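Local coordinates for protein tRNA dimethylallyltransferase (Staphylococcus epidermidis ATCC 12228, PDB 3D3Q) that probably transfers a dimethylallyl group from dimethylallyl diphosphate to the adenine at position 37 of tRNAs that read codons beginning with uridine, at residues Leu9-Gly14 and Ser111-Tyr116; Ala28-Gly33 and Met302-Ile307; His64-Ile69 and Lys82-Lys87; Ala172-Leu177 and Phe284-Asn289. All coordinates share one frame; numbering follows the deposited sequence.

Contacts 1 and 3 reach the P-loop domain's parallel sheet; contact 2 joins two helices, contact 4 helices farther off. Contact 1 is the most central: the V11 side chain is about 9 Å from that of K20, in the predicted ATP site, and about 11 Å from that of T105, thought to meet tRNA. Contacts 1 and 3 have centres 14 Å apart and touch where L112 meets E86. Contacts 1 and 4, centres 17 Å apart, meet through L113 and V13 against M288 and F284. Contact 2, centred 18 Å from contact 1, packs the Walker A helix against the C-terminal helix. Contacts 3 and 4 lie on opposite sides of the chain's centre, their own centres 29 Å apart.

Contact 1 of 4, residues Leu9-Gly14 and Ser111-Tyr116; sequences LIVIVG and SLLYNY
L9 and V11, the two strand residues that touch L113, are held in place by backbone hydrogen bonds to L199 and I201 of the adjacent parallel strand. This is the P-loop NTPase fold: strand 8-13 runs in the middle of the sheet and leads at G14 into the predicted ATP-binding loop, where G14 O accepts a hydrogen bond from K20 NZ. Against one face of the strand lies the C-terminal end of helix 106-113. The contact is wholly apolar, and its three touching residues are buried. L9 and V11, two residues apart, both direct their side chains to the helix and converge on a single methyl group. L9 CD2 meets L113 CD2 at 4.2 Å, methyl to methyl, and V11 CG2 approaches that same L113 CD2 at 4.3 Å. L113 gets there with CG opposite its carbonyl carbon (chi1 -60°), which brings the isobutyl group round to the strand although its CB does not aim there. The backbones stay 9.6 Å apart between L9 CA and L113 CA, a gap bridged by side chains alone. L112 lies beside this cluster and packs on F81 and I89 of helix 78-94, while L113 also touches T198 and M288. The helix ends directly afterwards: Y114 leaves helical geometry and its ring folds back, so that L113 CB sits 3.9 Å above the ring plane, over its centre.

Contact 2 of 4, residues Ala28-Gly33 and Met302-Ile307; sequences AKKFNG and MMLDEI
K30 and L304 make the apolar part of this contact, where the last turn of helix 20-30, which begins at the Walker A lysine, faces the C-terminal helix 300-314. K30 CD lies 4.4 Å from L304 CD1, so the methylene part of the lysine, and not its charge, rests on the leucine. L304 also reaches E26 and V27 one turn earlier, so it packs along the last turns of helix 20-30. The F31 ring adds a looser flank: its CE2 is 5.0 Å from L304 CD1, and the ring itself packs on T308 and I311 farther along helix 300-314. The electrostatic part lies on the exposed side. K30 has CG trans to its backbone N (chi1 -167°) and stays extended beyond, which carries NZ across the gap until the lysine and D305 cross at about a right angle. NZ stops 4.0 Å from D305 OD1, an attraction of opposite charges longer than a salt bridge. A firmer tie is the hydrogen bond between K30 NZ and T308 OG1, one turn on from L304. Within the first segment, G33 N donates to A28 O at 2.9 Å as the chain turns from the helix toward strand 33-37. The chemistry therefore implies a modest joint: buried leucine packing inside, and one ammonium hydrogen-bonded to the T308 hydroxyl and perhaps weakly attracted by the D305 carboxylate.

Contact 3 of 4, residues His64-Ile69 and Lys82-Lys87; sequences HYMIDI and KKRAEK
The flat guanidinium of R84 is met by I69, whose CD1 comes at a slant to within 4.0 Å of R84 NH1. Its polar side is engaged elsewhere, in a salt bridge between R84 NE and E80 OE1, one turn back on the same helix. The two side chains lie antiparallel, I69 passing R84 head to tail, with I69 CD1 also 4.1 Å from R84 CD. Closer to the helix, selenomethionine M66 touches the arginine's base: SE lies 3.7 Å from R84 CB and 4.0 Å from R84 CD. In M66 a chi2 of -69° folds SE back toward the helix. The contact is thus mainly van der Waals packing on the arginine's methylenes. It closes a short connection of the P-loop domain, tying the end of edge strand 64-65 to helix 78-94. M66 packs inward on F76, F81 and strand 33-37, and the neighbouring Y65 ring stacks on that of Y88 of the same helix.

Contact 4 of 4, residues Ala172-Leu177 and Phe284-Asn289; sequences AIEYYL and FKNKMN
Y175 has its CG trans to the backbone N (chi1 176°), which swings the ring beside the N286 backbone, where Y175 CE1 lies 4.2 Å from N286 O. That oxygen sits at the ring edge near its plane, so a ring C-H side, not a face, borders the carbonyl. N286 turns its CG opposite its carbonyl carbon (chi1 -60°), which sends the amide toward E174. E174, fully extended, brings its carboxylate to the ND2 end of the N286 amide, with E174 OE1 4.3 Å from N286 ND2. That gap is too long for a direct bond. The two are joined indirectly: K178 NZ makes a salt bridge with E174 OE1 and a weak hydrogen bond with N286 OD1, which probably orients the amide. Backbones come close here, 6.8 Å between Y175 CA and N286 CA. The contact seats helix 166-179 on the end of helix 262-286; N286 directly follows region 278-285, thought to interact with tRNA, to which F284 and K285 belong. Helix 125-136 flanks both partners, with L135 against E174 and M128 against N286, while Y175 packs on K181 and L183 in the loop that follows its own helix.

Contact 1 of 4, residues Leu9-Gly14 and Ser111-Tyr116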
loop_
_atom_site.group_PDB
_atom_site.type_symbol
_atom_site.label_atom_id
_atom_site.label_comp_id
_atom_site.label_asym_id
_atom_site.label_seq_id
_atom_site.Cartn_x
_atom_site.Cartn_y
_atom_site.Cartn_z
ATOM N N LEU A 9 12.072 11.438 -0.183
ATOM C CA LEU A 9 11.499 10.257 -0.828
ATOM C C LEU A 9 9.976 10.353 -0.945
ATOM O O LEU A 9 9.319 10.731 0.022
ATOM C CB LEU A 9 11.834 9.012 -0.018
ATOM C CG LEU A 9 11.281 7.718 -0.594
ATOM C CD1 LEU A 9 12.096 7.293 -1.789
ATOM C CD2 LEU A 9 11.330 6.655 0.462
ATOM N N ILE A 10 9.415 10.021 -2.111
ATOM C CA ILE A 10 7.954 10.040 -2.290
ATOM C C ILE A 10 7.476 8.602 -2.233
ATOM O O ILE A 10 8.106 7.721 -2.813
ATOM C CB ILE A 10 7.482 10.592 -3.683
ATOM C CG1 ILE A 10 7.865 12.060 -3.871
ATOM C CG2 ILE A 10 5.962 10.519 -3.775
ATOM C CD1 ILE A 10 7.107 12.991 -2.964
ATOM N N VAL A 11 6.376 8.352 -1.533
ATOM C CA VAL A 11 5.841 6.985 -1.455
ATOM C C VAL A 11 4.335 7.020 -1.802
ATOM O O VAL A 11 3.540 7.696 -1.135
ATOM C CB VAL A 11 6.048 6.357 -0.025
ATOM C CG1 VAL A 11 5.715 4.881 -0.041
ATOM C CG2 VAL A 11 7.469 6.552 0.435
ATOM N N ILE A 12 3.952 6.293 -2.849
ATOM C CA ILE A 12 2.566 6.256 -3.305
ATOM C C ILE A 12 1.999 4.842 -3.235
ATOM O O ILE A 12 2.209 4.029 -4.140
ATOM C CB ILE A 12 2.455 6.775 -4.756
ATOM C CG1 ILE A 12 3.102 8.158 -4.849
ATOM C CG2 ILE A 12 1.001 6.870 -5.169
ATOM C CD1 ILE A 12 3.210 8.702 -6.256
ATOM N N VAL A 13 1.283 4.552 -2.151
ATOM C CA VAL A 13 0.690 3.235 -1.951
ATOM C C VAL A 13 -0.776 3.287 -2.307
ATOM O O VAL A 13 -1.354 4.359 -2.377
ATOM C CB VAL A 13 0.816 2.773 -0.484
ATOM C CG1 VAL A 13 2.281 2.589 -0.107
ATOM C CG2 VAL A 13 0.163 3.784 0.430
ATOM N N GLY A 14 -1.377 2.131 -2.531
ATOM C CA GLY A 14 -2.781 2.102 -2.884
ATOM C C GLY A 14 -3.119 0.752 -3.473
ATOM O O GLY A 14 -2.237 0.047 -3.945
ATOM N N SER A 111 9.151 -1.334 6.810
ATOM C CA SER A 111 10.478 -1.907 7.001
ATOM C C SER A 111 11.517 -1.005 6.342
ATOM O O SER A 111 12.652 -0.892 6.810
ATOM C CB SER A 111 10.529 -3.319 6.403
ATOM O OG SER A 111 9.506 -4.137 6.947
ATOM N N LEU A 112 11.100 -0.349 5.265
ATOM C CA LEU A 112 11.961 0.557 4.509
ATOM C C LEU A 112 11.987 1.967 5.068
ATOM O O LEU A 112 12.976 2.681 4.926
ATOM C CB LEU A 112 11.496 0.621 3.045
ATOM C CG LEU A 112 12.048 1.737 2.148
ATOM C CD1 LEU A 112 13.569 1.644 2.027
ATOM C CD2 LEU A 112 11.389 1.633 0.794
ATOM N N LEU A 113 10.894 2.373 5.693
ATOM C CA LEU A 113 10.812 3.721 6.231
ATOM C C LEU A 113 11.412 3.885 7.621
ATOM O O LEU A 113 12.043 4.899 7.910
ATOM C CB LEU A 113 9.352 4.180 6.244
ATOM C CG LEU A 113 8.696 4.212 4.859
ATOM C CD1 LEU A 113 7.234 4.573 4.997
ATOM C CD2 LEU A 113 9.417 5.220 3.974
ATOM N N TYR A 114 11.245 2.874 8.463
ATOM C CA TYR A 114 11.725 2.941 9.834
ATOM C C TYR A 114 12.714 1.854 10.190
ATOM O O TYR A 114 12.624 0.744 9.685
ATOM C CB TYR A 114 10.532 2.842 10.777
ATOM C CG TYR A 114 9.394 3.753 10.388
ATOM C CD1 TYR A 114 9.596 5.119 10.296
ATOM C CD2 TYR A 114 8.124 3.246 10.103
ATOM C CE1 TYR A 114 8.579 5.969 9.933
ATOM C CE2 TYR A 114 7.082 4.093 9.737
ATOM C CZ TYR A 114 7.329 5.465 9.655
ATOM O OH TYR A 114 6.352 6.358 9.304
ATOM N N ASN A 115 13.645 2.170 11.080
ATOM C CA ASN A 115 14.627 1.192 11.516
ATOM C C ASN A 115 14.258 0.553 12.831
ATOM O O ASN A 115 15.054 0.585 13.761
ATOM C CB ASN A 115 15.979 1.845 11.687
ATOM C CG ASN A 115 16.783 1.813 10.442
ATOM O OD1 ASN A 115 17.937 2.220 10.446
ATOM N ND2 ASN A 115 16.186 1.322 9.351
ATOM N N TYR A 116 13.066 -0.019 12.922
ATOM C CA TYR A 116 12.652 -0.651 14.162
ATOM C C TYR A 116 11.887 -1.930 13.866
ATOM O O TYR A 116 11.316 -2.088 12.782
ATOM C CB TYR A 116 11.802 0.324 15.026
ATOM C CG TYR A 116 10.282 0.316 14.778
ATOM C CD1 TYR A 116 9.440 -0.617 15.413
ATOM C CD2 TYR A 116 9.686 1.218 13.866
ATOM C CE1 TYR A 116 8.054 -0.652 15.134
ATOM C CE2 TYR A 116 8.301 1.183 13.593
ATOM C CZ TYR A 116 7.507 0.245 14.227
ATOM O OH TYR A 116 6.180 0.177 13.929
#

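Contact 2 of 4, residues Ala28-Gly33 and Met302-Ile307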
loop_
_atom_site.group_PDB
_atom_site.type_symbol
_atom_site.label_atom_id
_atom_site.label_comp_id
_atom_site.label_asym_id
_atom_site.label_seq_id
_atom_site.Cartn_x
_atom_site.Cartn_y
_atom_site.Cartn_z
ATOM N N ALA A 28 6.752 11.578 -11.516
ATOM C CA ALA A 28 8.091 11.350 -12.005
ATOM C C ALA A 28 8.389 12.255 -13.185
ATOM O O ALA A 28 9.527 12.691 -13.378
ATOM C CB ALA A 28 8.255 9.907 -12.408
ATOM N N LYS A 29 7.370 12.545 -13.985
ATOM C CA LYS A 29 7.559 13.409 -15.140
ATOM C C LYS A 29 7.558 14.885 -14.786
ATOM O O LYS A 29 8.133 15.678 -15.514
ATOM C CB LYS A 29 6.481 13.153 -16.194
ATOM C CG LYS A 29 6.632 11.845 -16.949
ATOM C CD LYS A 29 5.852 11.882 -18.268
ATOM C CE LYS A 29 4.350 12.152 -18.058
ATOM N NZ LYS A 29 3.583 12.251 -19.342
ATOM N N LYS A 30 6.918 15.263 -13.685
ATOM C CA LYS A 30 6.884 16.667 -13.317
ATOM C C LYS A 30 8.070 17.044 -12.429
ATOM O O LYS A 30 8.387 18.222 -12.295
ATOM C CB LYS A 30 5.557 17.002 -12.618
ATOM C CG LYS A 30 5.259 18.490 -12.457
ATOM C CD LYS A 30 3.934 18.694 -11.738
ATOM C CE LYS A 30 3.495 20.154 -11.745
ATOM N NZ LYS A 30 2.110 20.309 -11.192
ATOM N N PHE A 31 8.734 16.050 -11.836
ATOM C CA PHE A 31 9.887 16.292 -10.964
ATOM C C PHE A 31 11.040 15.387 -11.332
ATOM O O PHE A 31 11.796 14.953 -10.464
ATOM C CB PHE A 31 9.502 16.055 -9.513
ATOM C CG PHE A 31 8.392 16.929 -9.051
ATOM C CD1 PHE A 31 8.649 18.222 -8.613
ATOM C CD2 PHE A 31 7.076 16.491 -9.117
ATOM C CE1 PHE A 31 7.601 19.073 -8.246
ATOM C CE2 PHE A 31 6.019 17.328 -8.755
ATOM C CZ PHE A 31 6.278 18.624 -8.319
ATOM N N ASN A 32 11.173 15.131 -12.633
ATOM C CA ASN A 32 12.205 14.252 -13.205
ATOM C C ASN A 32 12.783 13.291 -12.172
ATOM O O ASN A 32 13.941 13.399 -11.755
ATOM C CB ASN A 32 13.330 15.068 -13.876
ATOM C CG ASN A 32 14.246 15.745 -12.868
ATOM O OD1 ASN A 32 13.775 16.353 -11.901
ATOM N ND2 ASN A 32 15.557 15.659 -13.094
ATOM N N GLY A 33 11.943 12.353 -11.753
ATOM C CA GLY A 33 12.365 11.364 -10.787
ATOM C C GLY A 33 12.372 9.990 -11.427
ATOM O O GLY A 33 12.170 9.853 -12.632
HETATM N N MSE A 302 -5.933 15.874 -10.584
HETATM C CA MSE A 302 -6.193 16.533 -9.318
HETATM C C MSE A 302 -5.262 16.024 -8.231
HETATM O O MSE A 302 -4.839 16.784 -7.371
HETATM C CB MSE A 302 -7.639 16.328 -8.899
HETATM C CG MSE A 302 -8.604 17.182 -9.672
HETATM SE SE MSE A 302 -10.393 16.538 -9.450
HETATM C CE MSE A 302 -10.748 17.142 -7.651
HETATM N N MSE A 303 -4.953 14.735 -8.261
HETATM C CA MSE A 303 -4.060 14.165 -7.277
HETATM C C MSE A 303 -2.666 14.741 -7.487
HETATM O O MSE A 303 -2.015 15.140 -6.533
HETATM C CB MSE A 303 -4.012 12.649 -7.414
HETATM C CG MSE A 303 -5.347 11.959 -7.213
HETATM SE SE MSE A 303 -5.156 10.006 -7.071
HETATM C CE MSE A 303 -6.050 9.469 -8.713
ATOM N N LEU A 304 -2.218 14.794 -8.741
ATOM C CA LEU A 304 -0.899 15.326 -9.057
ATOM C C LEU A 304 -0.746 16.745 -8.546
ATOM O O LEU A 304 0.367 17.214 -8.348
ATOM C CB LEU A 304 -0.639 15.286 -10.566
ATOM C CG LEU A 304 0.701 15.819 -11.088
ATOM C CD1 LEU A 304 1.853 15.061 -10.473
ATOM C CD2 LEU A 304 0.737 15.681 -12.592
ATOM N N ASP A 305 -1.856 17.436 -8.328
ATOM C CA ASP A 305 -1.780 18.797 -7.822
ATOM C C ASP A 305 -1.702 18.813 -6.324
ATOM O O ASP A 305 -1.079 19.695 -5.747
ATOM C CB ASP A 305 -2.975 19.618 -8.281
ATOM C CG ASP A 305 -2.852 20.026 -9.724
ATOM O OD1 ASP A 305 -1.758 20.528 -10.095
ATOM O OD2 ASP A 305 -3.834 19.859 -10.487
ATOM N N GLU A 306 -2.358 17.850 -5.693
ATOM C CA GLU A 306 -2.332 17.749 -4.244
ATOM C C GLU A 306 -0.892 17.500 -3.826
ATOM O O GLU A 306 -0.404 18.081 -2.855
ATOM C CB GLU A 306 -3.206 16.592 -3.785
ATOM C CG GLU A 306 -4.509 17.023 -3.142
ATOM C CD GLU A 306 -4.296 17.663 -1.795
ATOM O OE1 GLU A 306 -3.680 16.998 -0.926
ATOM O OE2 GLU A 306 -4.745 18.821 -1.611
ATOM N N ILE A 307 -0.219 16.633 -4.576
ATOM C CA ILE A 307 1.169 16.277 -4.316
ATOM C C ILE A 307 2.101 17.430 -4.663
ATOM O O ILE A 307 3.118 17.635 -4.007
ATOM C CB ILE A 307 1.585 15.024 -5.142
ATOM C CG1 ILE A 307 0.800 13.808 -4.665
ATOM C CG2 ILE A 307 3.074 14.749 -4.992
ATOM C CD1 ILE A 307 1.077 12.566 -5.453
#

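Contact 3 of 4, residues His64-Ile69 and Lys82-Lys87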
loop_
_atom_site.group_PDB
_atom_site.type_symbol
_atom_site.label_atom_id
_atom_site.label_comp_id
_atom_site.label_asym_id
_atom_site.label_seq_id
_atom_site.Cartn_x
_atom_site.Cartn_y
_atom_site.Cartn_z
ATOM N N HIS A 64 12.156 2.389 -14.343
ATOM C CA HIS A 64 11.635 1.654 -13.191
ATOM C C HIS A 64 12.609 0.559 -12.692
ATOM O O HIS A 64 13.283 -0.106 -13.482
ATOM C CB HIS A 64 10.266 1.022 -13.516
ATOM C CG HIS A 64 9.161 2.013 -13.721
ATOM N ND1 HIS A 64 7.837 1.705 -13.490
ATOM C CD2 HIS A 64 9.170 3.295 -14.163
ATOM C CE1 HIS A 64 7.081 2.749 -13.776
ATOM N NE2 HIS A 64 7.866 3.728 -14.186
ATOM N N TYR A 65 12.683 0.389 -11.370
ATOM C CA TYR A 65 13.556 -0.609 -10.769
ATOM C C TYR A 65 12.744 -1.621 -9.989
ATOM O O TYR A 65 11.569 -1.381 -9.691
ATOM C CB TYR A 65 14.569 0.044 -9.830
ATOM C CG TYR A 65 15.358 1.146 -10.482
ATOM C CD1 TYR A 65 15.010 2.478 -10.290
ATOM C CD2 TYR A 65 16.444 0.858 -11.318
ATOM C CE1 TYR A 65 15.727 3.502 -10.910
ATOM C CE2 TYR A 65 17.167 1.874 -11.949
ATOM C CZ TYR A 65 16.807 3.190 -11.737
ATOM O OH TYR A 65 17.542 4.190 -12.321
HETATM N N MSE A 66 13.374 -2.748 -9.661
HETATM C CA MSE A 66 12.708 -3.809 -8.914
HETATM C C MSE A 66 11.636 -4.543 -9.730
HETATM O O MSE A 66 10.692 -5.093 -9.162
HETATM C CB MSE A 66 12.063 -3.221 -7.661
HETATM C CG MSE A 66 13.051 -2.622 -6.666
HETATM SE SE MSE A 66 14.169 -3.949 -5.775
HETATM C CE MSE A 66 12.771 -4.816 -4.731
ATOM N N ILE A 67 11.774 -4.542 -11.057
ATOM C CA ILE A 67 10.811 -5.213 -11.940
ATOM C C ILE A 67 11.534 -6.196 -12.869
ATOM O O ILE A 67 12.415 -5.798 -13.632
ATOM C CB ILE A 67 10.007 -4.179 -12.778
ATOM C CG1 ILE A 67 9.307 -3.193 -11.845
ATOM C CG2 ILE A 67 8.975 -4.889 -13.646
ATOM C CD1 ILE A 67 8.641 -2.071 -12.540
ATOM N N ASP A 68 11.159 -7.475 -12.794
ATOM C CA ASP A 68 11.785 -8.527 -13.600
ATOM C C ASP A 68 13.265 -8.648 -13.259
ATOM O O ASP A 68 14.120 -8.668 -14.151
ATOM C CB ASP A 68 11.658 -8.239 -15.099
ATOM C CG ASP A 68 10.239 -8.374 -15.605
ATOM O OD1 ASP A 68 9.588 -9.398 -15.297
ATOM O OD2 ASP A 68 9.775 -7.469 -16.326
ATOM N N ILE A 69 13.569 -8.716 -11.968
ATOM C CA ILE A 69 14.948 -8.830 -11.529
ATOM C C ILE A 69 15.282 -10.230 -11.018
ATOM O O ILE A 69 16.429 -10.514 -10.684
ATOM C CB ILE A 69 15.253 -7.822 -10.415
ATOM C CG1 ILE A 69 14.297 -8.032 -9.238
ATOM C CG2 ILE A 69 15.159 -6.412 -10.955
ATOM C CD1 ILE A 69 14.622 -7.189 -8.025
ATOM N N LYS A 82 14.344 -4.076 1.049
ATOM C CA LYS A 82 14.971 -2.955 1.752
ATOM C C LYS A 82 16.437 -2.768 1.353
ATOM O O LYS A 82 16.890 -1.649 1.104
ATOM C CB LYS A 82 14.874 -3.165 3.271
ATOM C CG LYS A 82 15.447 -2.031 4.096
ATOM C CD LYS A 82 15.411 -2.353 5.573
ATOM C CE LYS A 82 16.141 -1.274 6.360
ATOM N NZ LYS A 82 15.774 -1.248 7.812
ATOM N N LYS A 83 17.170 -3.873 1.297
ATOM C CA LYS A 83 18.577 -3.828 0.931
ATOM C C LYS A 83 18.751 -3.210 -0.448
ATOM O O LYS A 83 19.560 -2.290 -0.622
ATOM C CB LYS A 83 19.179 -5.236 0.948
ATOM C CG LYS A 83 20.636 -5.261 0.552
ATOM C CD LYS A 83 21.246 -6.647 0.654
ATOM C CE LYS A 83 22.762 -6.566 0.458
ATOM N NZ LYS A 83 23.453 -7.884 0.595
ATOM N N ARG A 84 17.986 -3.716 -1.421
ATOM C CA ARG A 84 18.032 -3.231 -2.822
ATOM C C ARG A 84 17.452 -1.826 -2.994
ATOM O O ARG A 84 17.995 -1.016 -3.739
ATOM C CB ARG A 84 17.277 -4.184 -3.762
ATOM C CG ARG A 84 17.770 -5.602 -3.744
ATOM C CD ARG A 84 17.199 -6.402 -4.904
ATOM N NE ARG A 84 17.555 -7.815 -4.788
ATOM C CZ ARG A 84 18.091 -8.546 -5.761
ATOM N NH1 ARG A 84 18.340 -8.005 -6.950
ATOM N NH2 ARG A 84 18.391 -9.820 -5.531
ATOM N N ALA A 85 16.347 -1.554 -2.307
ATOM C CA ALA A 85 15.722 -0.253 -2.388
ATOM C C ALA A 85 16.615 0.848 -1.797
ATOM O O ALA A 85 16.736 1.914 -2.389
ATOM C CB ALA A 85 14.365 -0.277 -1.696
ATOM N N GLU A 86 17.252 0.599 -0.651
ATOM C CA GLU A 86 18.117 1.614 -0.036
ATOM C C GLU A 86 19.249 2.016 -0.962
ATOM O O GLU A 86 19.625 3.181 -1.013
ATOM C CB GLU A 86 18.719 1.120 1.291
ATOM C CG GLU A 86 17.705 0.767 2.374
ATOM C CD GLU A 86 18.345 0.365 3.704
ATOM O OE1 GLU A 86 18.889 1.253 4.400
ATOM O OE2 GLU A 86 18.316 -0.840 4.058
ATOM N N LYS A 87 19.798 1.056 -1.693
ATOM C CA LYS A 87 20.886 1.370 -2.600
ATOM C C LYS A 87 20.370 2.255 -3.736
ATOM O O LYS A 87 20.968 3.284 -4.032
ATOM C CB LYS A 87 21.513 0.082 -3.148
ATOM C CG LYS A 87 22.138 -0.811 -2.073
ATOM C CD LYS A 87 22.480 -2.197 -2.622
ATOM C CE LYS A 87 23.022 -3.138 -1.527
ATOM N NZ LYS A 87 23.139 -4.574 -1.962
#

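Contact 4 of 4, residues Ala172-Leu177 and Phe284-Asn289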
loop_
_atom_site.group_PDB
_atom_site.type_symbol
_atom_site.label_atom_id
_atom_site.label_comp_id
_atom_site.label_asym_id
_atom_site.label_seq_id
_atom_site.Cartn_x
_atom_site.Cartn_y
_atom_site.Cartn_z
ATOM N N ALA A 172 -6.202 9.473 17.438
ATOM C CA ALA A 172 -5.513 9.053 18.638
ATOM C C ALA A 172 -6.441 8.152 19.453
ATOM O O ALA A 172 -6.065 7.046 19.844
ATOM C CB ALA A 172 -5.093 10.264 19.457
ATOM N N ILE A 173 -7.660 8.614 19.709
ATOM C CA ILE A 173 -8.629 7.820 20.455
ATOM C C ILE A 173 -8.914 6.507 19.725
ATOM O O ILE A 173 -9.071 5.459 20.346
ATOM C CB ILE A 173 -9.929 8.606 20.632
ATOM C CG1 ILE A 173 -9.645 9.828 21.499
ATOM C CG2 ILE A 173 -11.001 7.731 21.255
ATOM C CD1 ILE A 173 -10.740 10.836 21.477
ATOM N N GLU A 174 -8.965 6.570 18.402
ATOM C CA GLU A 174 -9.205 5.390 17.582
ATOM C C GLU A 174 -8.087 4.347 17.732
ATOM O O GLU A 174 -8.354 3.156 17.902
ATOM C CB GLU A 174 -9.314 5.811 16.122
ATOM C CG GLU A 174 -9.560 4.677 15.158
ATOM C CD GLU A 174 -9.538 5.124 13.707
ATOM O OE1 GLU A 174 -9.761 4.243 12.835
ATOM O OE2 GLU A 174 -9.298 6.335 13.445
ATOM N N TYR A 175 -6.839 4.808 17.661
ATOM C CA TYR A 175 -5.654 3.956 17.782
ATOM C C TYR A 175 -5.589 3.224 19.124
ATOM O O TYR A 175 -5.351 2.017 19.177
ATOM C CB TYR A 175 -4.400 4.809 17.613
ATOM C CG TYR A 175 -3.127 4.042 17.809
ATOM C CD1 TYR A 175 -2.592 3.267 16.786
ATOM C CD2 TYR A 175 -2.465 4.079 19.022
ATOM C CE1 TYR A 175 -1.420 2.543 16.969
ATOM C CE2 TYR A 175 -1.302 3.369 19.220
ATOM C CZ TYR A 175 -0.777 2.601 18.198
ATOM O OH TYR A 175 0.395 1.911 18.425
ATOM N N TYR A 176 -5.780 3.985 20.200
ATOM C CA TYR A 176 -5.781 3.471 21.565
ATOM C C TYR A 176 -6.815 2.359 21.714
ATOM O O TYR A 176 -6.481 1.230 22.045
ATOM C CB TYR A 176 -6.135 4.594 22.547
ATOM C CG TYR A 176 -6.311 4.100 23.960
ATOM C CD1 TYR A 176 -5.289 3.397 24.592
ATOM C CD2 TYR A 176 -7.502 4.295 24.654
ATOM C CE1 TYR A 176 -5.442 2.895 25.878
ATOM C CE2 TYR A 176 -7.671 3.789 25.946
ATOM C CZ TYR A 176 -6.636 3.093 26.554
ATOM O OH TYR A 176 -6.755 2.593 27.835
ATOM N N LEU A 177 -8.078 2.708 21.474
ATOM C CA LEU A 177 -9.181 1.762 21.585
ATOM C C LEU A 177 -8.933 0.422 20.880
ATOM O O LEU A 177 -9.446 -0.600 21.323
ATOM C CB LEU A 177 -10.481 2.376 21.050
ATOM C CG LEU A 177 -11.596 2.808 22.028
ATOM C CD1 LEU A 177 -11.666 1.857 23.236
ATOM C CD2 LEU A 177 -11.348 4.226 22.489
ATOM N N PHE A 284 -2.467 0.216 6.382
ATOM C CA PHE A 284 -1.995 1.558 6.080
ATOM C C PHE A 284 -2.765 2.634 6.817
ATOM O O PHE A 284 -2.426 3.811 6.735
ATOM C CB PHE A 284 -2.051 1.828 4.571
ATOM C CG PHE A 284 -0.833 1.358 3.831
ATOM C CD1 PHE A 284 0.412 1.892 4.124
ATOM C CD2 PHE A 284 -0.923 0.361 2.862
ATOM C CE1 PHE A 284 1.548 1.448 3.463
ATOM C CE2 PHE A 284 0.210 -0.098 2.189
ATOM C CZ PHE A 284 1.445 0.446 2.495
ATOM N N LYS A 285 -3.805 2.256 7.539
ATOM C CA LYS A 285 -4.549 3.262 8.266
ATOM C C LYS A 285 -4.330 3.145 9.756
ATOM O O LYS A 285 -4.471 4.123 10.479
ATOM C CB LYS A 285 -6.024 3.153 7.951
ATOM C CG LYS A 285 -6.299 3.372 6.490
ATOM C CD LYS A 285 -7.784 3.579 6.227
ATOM C CE LYS A 285 -8.201 5.049 6.355
ATOM N NZ LYS A 285 -7.815 5.902 5.187
ATOM N N ASN A 286 -3.967 1.951 10.209
ATOM C CA ASN A 286 -3.734 1.701 11.619
ATOM C C ASN A 286 -2.262 1.544 11.986
ATOM O O ASN A 286 -1.943 1.049 13.062
ATOM C CB ASN A 286 -4.483 0.435 12.037
ATOM C CG ASN A 286 -5.973 0.542 11.830
ATOM O OD1 ASN A 286 -6.697 -0.460 11.891
ATOM N ND2 ASN A 286 -6.449 1.760 11.586
ATOM N N LYS A 287 -1.360 1.953 11.110
ATOM C CA LYS A 287 0.054 1.784 11.405
ATOM C C LYS A 287 0.873 2.915 10.837
ATOM O O LYS A 287 1.903 3.300 11.392
ATOM C CB LYS A 287 0.572 0.475 10.802
ATOM C CG LYS A 287 -0.150 -0.787 11.225
ATOM C CD LYS A 287 0.244 -1.198 12.624
ATOM C CE LYS A 287 -0.226 -2.618 12.934
ATOM N NZ LYS A 287 0.340 -3.636 11.994
HETATM N N MSE A 288 0.416 3.441 9.712
HETATM C CA MSE A 288 1.127 4.515 9.037
HETATM C C MSE A 288 0.350 5.796 9.083
HETATM O O MSE A 288 -0.868 5.812 9.261
HETATM C CB MSE A 288 1.347 4.174 7.567
HETATM C CG MSE A 288 1.835 2.775 7.290
HETATM SE SE MSE A 288 3.703 2.577 7.566
HETATM C CE MSE A 288 4.318 3.242 5.853
ATOM N N ASN A 289 1.077 6.879 8.901
ATOM C CA ASN A 289 0.461 8.174 8.875
ATOM C C ASN A 289 0.528 8.561 7.409
ATOM O O ASN A 289 1.467 9.214 6.966
ATOM C CB ASN A 289 1.256 9.159 9.726
ATOM C CG ASN A 289 0.582 10.501 9.815
ATOM O OD1 ASN A 289 -0.558 10.602 10.284
ATOM N ND2 ASN A 289 1.268 11.546 9.358
#